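Local coordinates for protein Vv2_1132 (Vibrio vulnificus CMCP6, PDB 5Y9S) that is a tetrameric LysR-type transcriptional regulator that probably binds DNA through a helix-turn-helix domain and senses an effector through its regulatory domain, at residues L117-L128 / A293-I301. Numbering follows the deposited sequence.
Sequences LFLQSAEALSHL and AVDQFWQEI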
ATOM      1  N   LEU D 117      30.168   5.129 -31.707  1.00 38.66           N
ATOM      2  CA  LEU D 117      30.091   3.815 -32.337  1.00 41.19           C
ATOM      3  C   LEU D 117      29.033   3.793 -33.430  1.00 42.23           C
ATOM      4  O   LEU D 117      29.300   3.372 -34.562  1.00 55.64           O
ATOM      5  CB  LEU D 117      29.793   2.742 -31.287  1.00 43.73           C
ATOM      6  CG  LEU D 117      31.018   1.963 -30.830  1.00 50.62           C
ATOM      7  CD1 LEU D 117      31.693   1.330 -32.028  1.00 55.63           C
ATOM      8  CD2 LEU D 117      31.989   2.882 -30.110  1.00 55.24           C
ATOM      9  N   PHE D 118      27.827   4.266 -33.112  1.00 37.91           N
ATOM     10  CA  PHE D 118      26.730   4.227 -34.078  1.00 35.78           C
ATOM     11  C   PHE D 118      27.056   5.057 -35.313  1.00 40.53           C
ATOM     12  O   PHE D 118      26.835   4.621 -36.448  1.00 48.73           O
ATOM     13  CB  PHE D 118      25.433   4.729 -33.432  1.00 38.88           C
ATOM     14  CG  PHE D 118      24.998   3.945 -32.208  1.00 43.69           C
ATOM     15  CD1 PHE D 118      25.511   2.685 -31.939  1.00 49.06           C
ATOM     16  CD2 PHE D 118      24.049   4.466 -31.338  1.00 43.22           C
ATOM     17  CE1 PHE D 118      25.094   1.976 -30.818  1.00 48.70           C
ATOM     18  CE2 PHE D 118      23.628   3.756 -30.221  1.00 38.47           C
ATOM     19  CZ  PHE D 118      24.151   2.515 -29.959  1.00 40.11           C
ATOM     20  N   LEU D 119      27.577   6.266 -35.111  1.00 47.03           N
ATOM     21  CA  LEU D 119      27.859   7.135 -36.246  1.00 43.28           C
ATOM     22  C   LEU D 119      28.972   6.563 -37.112  1.00 44.16           C
ATOM     23  O   LEU D 119      28.905   6.637 -38.343  1.00 52.05           O
ATOM     24  CB  LEU D 119      28.209   8.539 -35.756  1.00 41.34           C
ATOM     25  CG  LEU D 119      27.001   9.375 -35.305  1.00 36.68           C
ATOM     26  CD1 LEU D 119      27.398  10.477 -34.324  1.00 24.19           C
ATOM     27  CD2 LEU D 119      26.304   9.958 -36.522  1.00 30.61           C
ATOM     28  N   GLN D 120      29.986   5.956 -36.497  1.00 39.84           N
ATOM     29  CA  GLN D 120      31.093   5.434 -37.287  1.00 40.32           C
ATOM     30  C   GLN D 120      30.685   4.281 -38.187  1.00 45.93           C
ATOM     31  O   GLN D 120      31.489   3.871 -39.026  1.00 61.92           O
ATOM     32  CB  GLN D 120      32.233   4.980 -36.381  1.00 49.08           C
ATOM     33  CG  GLN D 120      33.107   6.116 -35.868  1.00 60.58           C
ATOM     34  CD  GLN D 120      34.264   5.628 -35.017  1.00 64.52           C
ATOM     35  OE1 GLN D 120      34.149   4.628 -34.300  1.00 63.41           O
ATOM     36  NE2 GLN D 120      35.390   6.328 -35.097  1.00 66.43           N
ATOM     37  N   SER D 121      29.476   3.754 -38.038  1.00 48.58           N
ATOM     38  CA  SER D 121      28.975   2.656 -38.854  1.00 47.92           C
ATOM     39  C   SER D 121      27.619   3.005 -39.412  1.00 50.35           C
ATOM     40  O   SER D 121      26.735   2.151 -39.531  1.00 55.06           O
ATOM     41  CB  SER D 121      28.889   1.368 -38.048  1.00 54.81           C
ATOM     42  OG  SER D 121      30.040   1.205 -37.235  1.00 64.51           O
ATOM     43  N   ALA D 122      27.439   4.276 -39.756  1.00 47.99           N
ATOM     44  CA  ALA D 122      26.130   4.788 -40.129  1.00 53.06           C
ATOM     45  C   ALA D 122      25.517   3.974 -41.259  1.00 66.09           C
ATOM     46  O   ALA D 122      24.510   3.294 -41.052  1.00 62.71           O
ATOM     47  CB  ALA D 122      26.228   6.263 -40.520  1.00 50.49           C
ATOM     48  N   GLU D 123      26.127   4.018 -42.449  1.00 69.04           N
ATOM     49  CA  GLU D 123      25.523   3.363 -43.606  1.00 76.30           C
ATOM     50  C   GLU D 123      25.341   1.868 -43.370  1.00 75.95           C
ATOM     51  O   GLU D 123      24.396   1.270 -43.896  1.00 88.70           O
ATOM     52  CB  GLU D 123      26.365   3.619 -44.860  1.00 79.81           C
ATOM     53  CG  GLU D 123      25.784   4.671 -45.820  1.00 76.65           C
ATOM     54  CD  GLU D 123      26.744   5.045 -46.953  1.00 80.29           C
ATOM     55  OE1 GLU D 123      27.867   5.528 -46.669  1.00 78.78           O
ATOM     56  OE2 GLU D 123      26.375   4.858 -48.135  1.00 82.27           O
ATOM     57  N   ALA D 124      26.213   1.252 -42.567  1.00 69.57           N
ATOM     58  CA  ALA D 124      26.009  -0.147 -42.207  1.00 65.23           C
ATOM     59  C   ALA D 124      24.802  -0.315 -41.286  1.00 63.70           C
ATOM     60  O   ALA D 124      23.983  -1.220 -41.486  1.00 68.20           O
ATOM     61  CB  ALA D 124      27.271  -0.717 -41.557  1.00 60.29           C
ATOM     62  N   LEU D 125      24.664   0.555 -40.285  1.00 60.74           N
ATOM     63  CA  LEU D 125      23.611   0.448 -39.281  1.00 59.79           C
ATOM     64  C   LEU D 125      22.411   1.349 -39.550  1.00 55.49           C
ATOM     65  O   LEU D 125      21.440   1.305 -38.786  1.00 48.02           O
ATOM     66  CB  LEU D 125      24.168   0.779 -37.889  1.00 60.90           C
ATOM     67  CG  LEU D 125      25.378   0.026 -37.328  1.00 58.32           C
ATOM     68  CD1 LEU D 125      25.906   0.760 -36.101  1.00 54.18           C
ATOM     69  CD2 LEU D 125      25.024  -1.416 -36.989  1.00 57.01           C
ATOM     70  N   SER D 126      22.454   2.170 -40.601  1.00 56.23           N
ATOM     71  CA  SER D 126      21.402   3.158 -40.817  1.00 58.06           C
ATOM     72  C   SER D 126      20.020   2.523 -40.856  1.00 53.43           C
ATOM     73  O   SER D 126      19.039   3.139 -40.425  1.00 52.30           O
ATOM     74  CB  SER D 126      21.678   3.921 -42.117  1.00 65.64           C
ATOM     75  OG  SER D 126      20.477   4.297 -42.773  1.00 67.99           O
ATOM     76  N   HIS D 127      19.928   1.286 -41.349  1.00 53.94           N
ATOM     77  CA  HIS D 127      18.651   0.605 -41.540  1.00 51.39           C
ATOM     78  C   HIS D 127      18.093  -0.008 -40.257  1.00 53.95           C
ATOM     79  O   HIS D 127      16.943  -0.464 -40.262  1.00 62.66           O
ATOM     80  CB  HIS D 127      18.807  -0.484 -42.607  1.00 45.20           C
ATOM     81  CG  HIS D 127      19.624  -1.652 -42.153  1.00 46.83           C
ATOM     82  ND1 HIS D 127      20.988  -1.576 -41.953  1.00 50.45           N
ATOM     83  CD2 HIS D 127      19.267  -2.918 -41.833  1.00 48.44           C
ATOM     84  CE1 HIS D 127      21.437  -2.749 -41.543  1.00 48.89           C
ATOM     85  NE2 HIS D 127      20.414  -3.581 -41.461  1.00 49.97           N
ATOM     86  N   LEU D 128      18.866  -0.044 -39.174  1.00 44.64           N
ATOM     87  CA  LEU D 128      18.387  -0.546 -37.897  1.00 39.00           C
ATOM     88  C   LEU D 128      17.793   0.591 -37.079  1.00 45.11           C
ATOM     89  O   LEU D 128      18.030   1.770 -37.345  1.00 58.11           O
ATOM     90  CB  LEU D 128      19.517  -1.206 -37.111  1.00 35.68           C
ATOM     91  CG  LEU D 128      20.255  -2.326 -37.832  1.00 43.94           C
ATOM     92  CD1 LEU D 128      21.471  -2.738 -37.034  1.00 42.22           C
ATOM     93  CD2 LEU D 128      19.321  -3.512 -38.058  1.00 51.80           C
ATOM     94  N   ALA D 293      18.920  -8.365 -36.925  1.00 55.24           N
ATOM     95  CA  ALA D 293      19.281  -7.003 -36.560  1.00 45.38           C
ATOM     96  C   ALA D 293      20.399  -7.003 -35.524  1.00 41.44           C
ATOM     97  O   ALA D 293      21.352  -6.222 -35.623  1.00 47.89           O
ATOM     98  CB  ALA D 293      18.051  -6.251 -36.048  1.00 38.64           C
ATOM     99  N   VAL D 294      20.320  -7.898 -34.542  1.00 39.49           N
ATOM    100  CA  VAL D 294      21.367  -7.964 -33.532  1.00 46.02           C
ATOM    101  C   VAL D 294      22.679  -8.447 -34.148  1.00 49.80           C
ATOM    102  O   VAL D 294      23.750  -7.894 -33.871  1.00 45.81           O
ATOM    103  CB  VAL D 294      20.918  -8.854 -32.362  1.00 39.40           C
ATOM    104  CG1 VAL D 294      21.989  -8.897 -31.292  1.00 36.08           C
ATOM    105  CG2 VAL D 294      19.633  -8.328 -31.802  1.00 38.33           C
ATOM    106  N   ASP D 295      22.619  -9.462 -35.010  1.00 53.83           N
ATOM    107  CA  ASP D 295      23.837  -9.937 -35.662  1.00 55.93           C
ATOM    108  C   ASP D 295      24.449  -8.851 -36.541  1.00 53.60           C
ATOM    109  O   ASP D 295      25.653  -8.583 -36.460  1.00 56.47           O
ATOM    110  CB  ASP D 295      23.551 -11.200 -36.469  1.00 62.61           C
ATOM    111  CG  ASP D 295      23.937 -12.462 -35.715  1.00 68.69           C
ATOM    112  OD1 ASP D 295      25.134 -12.588 -35.346  1.00 66.32           O
ATOM    113  OD2 ASP D 295      23.042 -13.309 -35.476  1.00 67.57           O
ATOM    114  N   GLN D 296      23.635  -8.192 -37.369  1.00 50.81           N
ATOM    115  CA  GLN D 296      24.187  -7.132 -38.209  1.00 48.22           C
ATOM    116  C   GLN D 296      24.914  -6.099 -37.361  1.00 50.73           C
ATOM    117  O   GLN D 296      25.996  -5.628 -37.731  1.00 52.49           O
ATOM    118  CB  GLN D 296      23.088  -6.464 -39.031  1.00 45.06           C
ATOM    119  CG  GLN D 296      22.557  -7.293 -40.183  1.00 51.08           C
ATOM    120  CD  GLN D 296      21.367  -6.632 -40.856  1.00 56.44           C
ATOM    121  OE1 GLN D 296      20.821  -5.655 -40.346  1.00 59.73           O
ATOM    122  NE2 GLN D 296      20.962  -7.160 -42.003  1.00 60.65           N
ATOM    123  N   PHE D 297      24.345  -5.758 -36.200  1.00 47.84           N
ATOM    124  CA  PHE D 297      25.015  -4.843 -35.283  1.00 47.14           C
ATOM    125  C   PHE D 297      26.299  -5.450 -34.739  1.00 46.89           C
ATOM    126  O   PHE D 297      27.358  -4.809 -34.753  1.00 46.47           O
ATOM    127  CB  PHE D 297      24.083  -4.477 -34.131  1.00 49.78           C
ATOM    128  CG  PHE D 297      24.551  -3.292 -33.334  1.00 54.97           C
ATOM    129  CD1 PHE D 297      25.589  -3.414 -32.426  1.00 59.10           C
ATOM    130  CD2 PHE D 297      23.960  -2.049 -33.504  1.00 57.15           C
ATOM    131  CE1 PHE D 297      26.022  -2.326 -31.698  1.00 59.27           C
ATOM    132  CE2 PHE D 297      24.390  -0.958 -32.776  1.00 55.16           C
ATOM    133  CZ  PHE D 297      25.424  -1.100 -31.876  1.00 56.25           C
ATOM    134  N   TRP D 298      26.215  -6.683 -34.234  1.00 48.29           N
ATOM    135  CA  TRP D 298      27.372  -7.309 -33.598  1.00 48.23           C
ATOM    136  C   TRP D 298      28.516  -7.498 -34.589  1.00 52.55           C
ATOM    137  O   TRP D 298      29.671  -7.180 -34.281  1.00 48.08           O
ATOM    138  CB  TRP D 298      26.953  -8.641 -32.978  1.00 39.57           C
ATOM    139  CG  TRP D 298      28.048  -9.377 -32.310  1.00 36.49           C
ATOM    140  CD1 TRP D 298      28.996 -10.157 -32.906  1.00 36.05           C
ATOM    141  CD2 TRP D 298      28.319  -9.422 -30.902  1.00 39.39           C
ATOM    142  NE1 TRP D 298      29.840 -10.684 -31.959  1.00 40.06           N
ATOM    143  CE2 TRP D 298      29.448 -10.246 -30.720  1.00 44.86           C
ATOM    144  CE3 TRP D 298      27.715  -8.849 -29.779  1.00 37.51           C
ATOM    145  CZ2 TRP D 298      29.988 -10.510 -29.456  1.00 51.41           C
ATOM    146  CZ3 TRP D 298      28.251  -9.112 -28.522  1.00 43.62           C
ATOM    147  CH2 TRP D 298      29.379  -9.933 -28.373  1.00 45.27           C
ATOM    148  N   GLN D 299      28.212  -7.993 -35.792  1.00 49.25           N
ATOM    149  CA  GLN D 299      29.254  -8.225 -36.787  1.00 55.16           C
ATOM    150  C   GLN D 299      29.932  -6.935 -37.219  1.00 62.88           C
ATOM    151  O   GLN D 299      31.013  -6.985 -37.813  1.00 64.90           O
ATOM    152  CB  GLN D 299      28.675  -8.948 -38.008  1.00 59.21           C
ATOM    153  CG  GLN D 299      28.975 -10.446 -38.038  1.00 69.33           C
ATOM    154  CD  GLN D 299      27.954 -11.286 -37.271  1.00 79.48           C
ATOM    155  OE1 GLN D 299      26.881 -10.811 -36.909  1.00 85.26           O
ATOM    156  NE2 GLN D 299      28.294 -12.545 -37.021  1.00 82.10           N
ATOM    157  N   GLU D 300      29.335  -5.784 -36.931  1.00 65.55           N
ATOM    158  CA  GLU D 300      29.956  -4.530 -37.328  1.00 70.47           C
ATOM    159  C   GLU D 300      30.975  -4.022 -36.301  1.00 68.31           C
ATOM    160  O   GLU D 300      31.940  -3.345 -36.682  1.00 74.82           O
ATOM    161  CB  GLU D 300      28.867  -3.485 -37.597  1.00 64.50           C
ATOM    162  CG  GLU D 300      29.176  -2.552 -38.769  1.00 63.12           C
ATOM    163  CD  GLU D 300      30.361  -1.662 -38.484  1.00 67.83           C
ATOM    164  OE1 GLU D 300      30.395  -1.058 -37.391  1.00 73.13           O
ATOM    165  OE2 GLU D 300      31.259  -1.568 -39.341  1.00 72.50           O
ATOM    166  N   ILE D 301      30.814  -4.351 -35.022  1.00 68.19           N
ATOM    167  CA  ILE D 301      31.757  -3.934 -33.980  1.00 59.86           C
ATOM    168  C   ILE D 301      32.639  -5.141 -33.662  1.00 66.59           C
ATOM    169  O   ILE D 301      32.374  -5.911 -32.737  1.00 56.15           O
ATOM    170  CB  ILE D 301      31.042  -3.394 -32.734  1.00 50.73           C
ATOM    171  CG1 ILE D 301      29.814  -4.232 -32.396  1.00 51.75           C
ATOM    172  CG2 ILE D 301      30.616  -1.941 -32.908  1.00 43.48           C
ATOM    173  CD1 ILE D 301      29.136  -3.789 -31.132  1.00 53.62           C
TER
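Leu128 lies opposite Ala293 and Leu117 opposite Ile301, so, taken end to end, 117-128 runs antiparallel to 293-301, which lies on helix 292-300; CA atoms come as near as 6.7 Å at Leu128–Ala293. The first segment breaks its helix at Ser121, at the N-cap position of the short helix 122-125, and leaves through a type I turn, Leu125 to Leu128.

Phe297 fills the middle. With its CG anti to the backbone N (chi1 -166°), its ring reaches toward the first segment, where its CD2-CE2-CZ side meets Phe118 and Leu125. Phe118 CE1 comes in at the edge of the Phe297 ring, 3.3 Å from Phe297 CZ, in an oblique pairing with planes at 79°, while Leu125 CD2 lies 3.7 Å from Phe297 CD2. Broad, flat phenylalanines suit this place, where both rings also reach the sheet at Ile103 and Leu130. Branched aliphatics close the ends: Leu128 CD2 sits 3.6 Å from the small Ala293 CB, and Leu117 CD1 meets Ile301 CG2 at 3.6 Å.

At the exposed margin, which suits polar residues, extended Gln296 carries OE1 to the edge of the His127 imidazole, its amide turned 67° from the ring; His127 NE2 donates to Gln296 OE1 in a hydrogen bond of doubtfully short modelled length, 2.4 Å. Nearby, Glu300 packs its aliphatic CG on Ala124 CB.

The broken helical run 117-128 and helix 292-300 thus lie over strands 100-105, 129-134 and 153-157, the layered alpha/beta arrangement of a periplasmic-binding-protein-like subdomain in the LysR substrate-binding domain.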